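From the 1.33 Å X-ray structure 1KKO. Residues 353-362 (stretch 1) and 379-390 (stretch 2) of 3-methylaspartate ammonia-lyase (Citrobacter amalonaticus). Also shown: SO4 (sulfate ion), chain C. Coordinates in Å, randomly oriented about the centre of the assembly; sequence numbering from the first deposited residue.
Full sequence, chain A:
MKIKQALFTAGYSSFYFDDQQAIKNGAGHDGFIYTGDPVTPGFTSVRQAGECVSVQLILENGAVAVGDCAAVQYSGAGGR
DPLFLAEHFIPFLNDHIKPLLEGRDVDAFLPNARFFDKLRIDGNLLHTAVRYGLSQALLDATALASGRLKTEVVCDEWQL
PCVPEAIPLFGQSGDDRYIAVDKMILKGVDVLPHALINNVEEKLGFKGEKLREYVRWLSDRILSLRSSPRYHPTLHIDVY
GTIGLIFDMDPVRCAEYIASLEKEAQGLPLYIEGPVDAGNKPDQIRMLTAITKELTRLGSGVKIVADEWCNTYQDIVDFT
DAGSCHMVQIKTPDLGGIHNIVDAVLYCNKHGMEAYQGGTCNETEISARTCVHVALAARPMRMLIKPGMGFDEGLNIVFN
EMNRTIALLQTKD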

# COMPACT_ATOMS: atom_id res chain seq x y z
N MSE A 353 -7.52 26.32 15.67
CA MSE A 353 -6.49 25.94 14.70
C MSE A 353 -6.97 24.71 13.95
O MSE A 353 -7.47 23.77 14.57
CB MSE A 353 -5.18 25.61 15.42
CG MSE A 353 -4.09 25.03 14.53
SE MSE A 353 -3.44 26.28 13.19
CE MSE A 353 -2.25 27.26 14.31
N GLU A 354 -6.85 24.70 12.63
CA GLU A 354 -7.23 23.52 11.86
C GLU A 354 -6.15 22.46 12.05
O GLU A 354 -4.96 22.71 11.83
CB GLU A 354 -7.42 23.85 10.38
CG GLU A 354 -8.57 24.81 10.14
CD GLU A 354 -8.76 25.17 8.68
OE1 GLU A 354 -8.19 24.49 7.81
OE2 GLU A 354 -9.49 26.14 8.40
N ALA A 355 -6.58 21.28 12.47
CA ALA A 355 -5.67 20.17 12.69
C ALA A 355 -5.58 19.29 11.45
O ALA A 355 -6.58 18.74 11.00
CB ALA A 355 -6.13 19.36 13.87
N TYR A 356 -4.38 19.19 10.89
CA TYR A 356 -4.11 18.29 9.77
C TYR A 356 -3.32 17.11 10.35
O TYR A 356 -2.17 17.24 10.75
CB TYR A 356 -3.34 19.04 8.66
CG TYR A 356 -2.63 18.18 7.65
CD1 TYR A 356 -3.09 16.91 7.29
CD2 TYR A 356 -1.46 18.65 7.07
CE1 TYR A 356 -2.39 16.15 6.37
CE2 TYR A 356 -0.76 17.89 6.15
CZ TYR A 356 -1.22 16.65 5.82
OH TYR A 356 -0.50 15.88 4.93
N GLN A 357 -4.00 15.96 10.47
CA GLN A 357 -3.36 14.76 10.99
C GLN A 357 -2.63 14.12 9.82
O GLN A 357 -3.22 13.45 8.97
CB GLN A 357 -4.38 13.81 11.60
CG GLN A 357 -3.73 12.71 12.42
CD GLN A 357 -4.72 11.73 12.95
OE1 GLN A 357 -5.61 12.08 13.72
NE2 GLN A 357 -4.57 10.47 12.54
N GLY A 358 -1.34 14.41 9.76
CA GLY A 358 -0.53 14.02 8.63
C GLY A 358 0.19 12.71 8.85
O GLY A 358 -0.40 11.73 9.30
N GLY A 359 1.48 12.71 8.56
CA GLY A 359 2.26 11.50 8.62
C GLY A 359 3.27 11.49 7.50
O GLY A 359 3.72 12.54 7.04
N THR A 360 3.63 10.29 7.04
CA THR A 360 4.67 10.16 6.05
C THR A 360 4.39 9.04 5.09
O THR A 360 3.73 8.05 5.43
CB THR A 360 6.01 9.91 6.78
OG1 THR A 360 7.08 9.72 5.84
CG2 THR A 360 5.97 8.65 7.65
N CYS A 361 4.89 9.18 3.88
CA CYS A 361 4.89 8.07 2.93
C CYS A 361 5.72 6.91 3.45
O CYS A 361 5.53 5.78 3.02
CB CYS A 361 5.43 8.49 1.56
SG CYS A 361 7.11 9.13 1.55
N ASN A 362 6.62 7.17 4.40
CA ASN A 362 7.56 6.17 4.87
C ASN A 362 7.11 5.39 6.09
O ASN A 362 7.93 4.81 6.76
CB ASN A 362 8.92 6.79 5.15
CG ASN A 362 10.01 5.75 5.26
OD1 ASN A 362 10.04 4.78 4.49
ND2 ASN A 362 10.92 5.95 6.21
S SO4 C . 6.56 12.70 3.82
O1 SO4 C . 7.31 12.09 4.95
O2 SO4 C . 7.67 13.13 2.87
O3 SO4 C . 5.70 11.71 3.18
O4 SO4 C . 5.78 13.90 4.19
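Stretch 2 379-390: RPMRMLIKPGMG

A cis peptide bond before Pro387 lies near the far end of this contact, where stretch 2 is no longer a strand yet still follows stretch 1. Beyond it Gly388, at phi/psi 89/162, a conformation that by itself calls for glycine, gives its N to Cys361 O at 2.8 Å, while Pro387 CB lies 3.4 Å from that same Cys361 O.

Earlier in both stretches the pairing is parallel sheet. Strand 382-384 runs in the same direction as strand 354-357, with axes 4.6 Å apart at closest and crossing at -19°. Arg379, with positive phi, is the first residue to leave helical angles after a helix; Pro380 then sets its CB 4.2 Å from Ala355 CB, and Met381 N donates a hydrogen bond to Ala355 O at 2.8 Å. Arg382 N reaches the same oxygen only weakly, at 3.4 Å. The ladder proceeds with Gln357 N to Arg382 O at 2.8 Å and Leu384 N to Gln357 O at 3.0 Å. Gln357 bonds through both N and O, to the residues before and after Met383, the usual parallel pattern, and Met383 CA adds a CA-H...O contact to Gln357 O at 3.2 Å.

Side chains alternate between faces: Tyr356 and Arg382 share one, Gln357 and Met383 the other. The Tyr356 ring turns its edge to the strand backbone, and its CE1 packs 4.0 Å from Leu384 CB. Leu384 points toward stretch 1, bringing CD2 to 3.6 Å from Gly359 C.

Between the strand pairing and the Gly388 bond, a side chain makes the link. Lys386, extended from chi2 onward, delivers NZ to Gly358 O at 2.9 Å. Gly359 leaves room for it: a CB there would stand 2.2 Å from Lys386 NZ, and its backbone angles independently demand glycine. Thr360 points away from stretch 2, and its OG1 binds sulfate O1 at 2.5 Å. The rule is economical: pair the backbones, then keep glycine where a lysine must reach a carbonyl and where the backbone angles leave no choice.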

# COMPACT_ATOMS: atom_id res chain seq x y z
N ARG A 379 -11.14 13.92 15.61
CA ARG A 379 -11.77 14.83 14.66
C ARG A 379 -10.89 15.93 14.09
O ARG A 379 -11.22 17.10 14.16
CB ARG A 379 -13.02 15.46 15.29
CG ARG A 379 -13.98 14.47 15.90
CD ARG A 379 -14.28 13.31 15.02
NE ARG A 379 -14.78 13.75 13.73
CZ ARG A 379 -15.10 12.93 12.76
NH1 ARG A 379 -14.96 11.62 12.94
NH2 ARG A 379 -15.57 13.40 11.61
N PRO A 380 -9.78 15.56 13.48
CA PRO A 380 -8.99 16.57 12.78
C PRO A 380 -9.76 17.01 11.54
O PRO A 380 -10.68 16.34 11.09
CB PRO A 380 -7.72 15.80 12.39
CG PRO A 380 -8.22 14.38 12.21
CD PRO A 380 -9.19 14.21 13.36
N MSE A 381 -9.36 18.14 10.97
CA MSE A 381 -9.95 18.66 9.75
C MSE A 381 -9.52 17.93 8.48
O MSE A 381 -10.22 17.98 7.48
CB MSE A 381 -9.54 20.12 9.63
CG MSE A 381 -10.68 21.05 9.85
SE MSE A 381 -11.59 21.24 8.18
CE MSE A 381 -10.63 22.69 7.43
N ARG A 382 -8.37 17.26 8.54
CA ARG A 382 -7.78 16.65 7.37
C ARG A 382 -6.88 15.52 7.81
O ARG A 382 -6.28 15.59 8.87
CB ARG A 382 -6.93 17.70 6.66
CG ARG A 382 -6.38 17.33 5.30
CD ARG A 382 -5.94 18.52 4.48
NE ARG A 382 -7.05 19.44 4.32
CZ ARG A 382 -6.97 20.71 3.97
NH1 ARG A 382 -5.81 21.26 3.65
NH2 ARG A 382 -8.07 21.45 3.93
N MSE A 383 -6.80 14.47 7.00
CA MSE A 383 -5.92 13.35 7.29
C MSE A 383 -5.20 12.92 6.03
O MSE A 383 -5.79 12.79 4.97
CB MSE A 383 -6.71 12.17 7.85
CG MSE A 383 -5.85 10.93 8.04
SE MSE A 383 -6.67 9.57 9.16
CE MSE A 383 -8.33 9.45 8.31
N LEU A 384 -3.90 12.70 6.15
CA LEU A 384 -3.09 12.26 5.03
C LEU A 384 -3.36 10.82 4.60
O LEU A 384 -3.41 9.91 5.44
CB LEU A 384 -1.61 12.38 5.40
CG LEU A 384 -0.58 11.92 4.35
CD1 LEU A 384 -0.60 12.83 3.12
CD2 LEU A 384 0.80 11.88 4.98
N ILE A 385 -3.50 10.63 3.29
CA ILE A 385 -3.55 9.30 2.70
C ILE A 385 -2.12 8.76 2.69
O ILE A 385 -1.22 9.34 2.09
CB ILE A 385 -4.17 9.38 1.31
CG1 ILE A 385 -5.63 9.79 1.42
CG2 ILE A 385 -4.03 8.06 0.59
CD1 ILE A 385 -6.26 10.23 0.13
N LYS A 386 -1.92 7.66 3.38
CA LYS A 386 -0.59 7.14 3.63
C LYS A 386 -0.68 5.65 3.94
O LYS A 386 -1.77 5.14 4.20
CB LYS A 386 0.04 7.90 4.80
CG LYS A 386 -0.62 7.60 6.14
CD LYS A 386 -0.13 8.53 7.23
CE LYS A 386 -0.54 8.04 8.60
NZ LYS A 386 0.05 8.85 9.71
N PRO A 387 0.43 4.92 3.89
CA PRO A 387 1.75 5.40 3.50
C PRO A 387 1.94 5.23 2.00
O PRO A 387 0.98 5.01 1.27
CB PRO A 387 2.65 4.43 4.26
CG PRO A 387 1.93 3.15 4.13
CD PRO A 387 0.46 3.49 4.20
N GLY A 388 3.18 5.36 1.55
CA GLY A 388 3.53 5.14 0.16
C GLY A 388 3.43 6.34 -0.73
O GLY A 388 2.78 7.33 -0.42
N MSE A 389 4.09 6.22 -1.88
CA MSE A 389 4.05 7.24 -2.92
C MSE A 389 3.21 6.80 -4.11
O MSE A 389 3.07 7.55 -5.07
CB MSE A 389 5.46 7.65 -3.35
CG MSE A 389 6.11 8.58 -2.33
SE MSE A 389 5.10 10.24 -2.11
CE MSE A 389 6.47 11.42 -1.59
N GLY A 390 2.62 5.61 -4.07
CA GLY A 390 1.78 5.16 -5.16
C GLY A 390 0.38 5.74 -5.14
O GLY A 390 -0.33 5.67 -6.15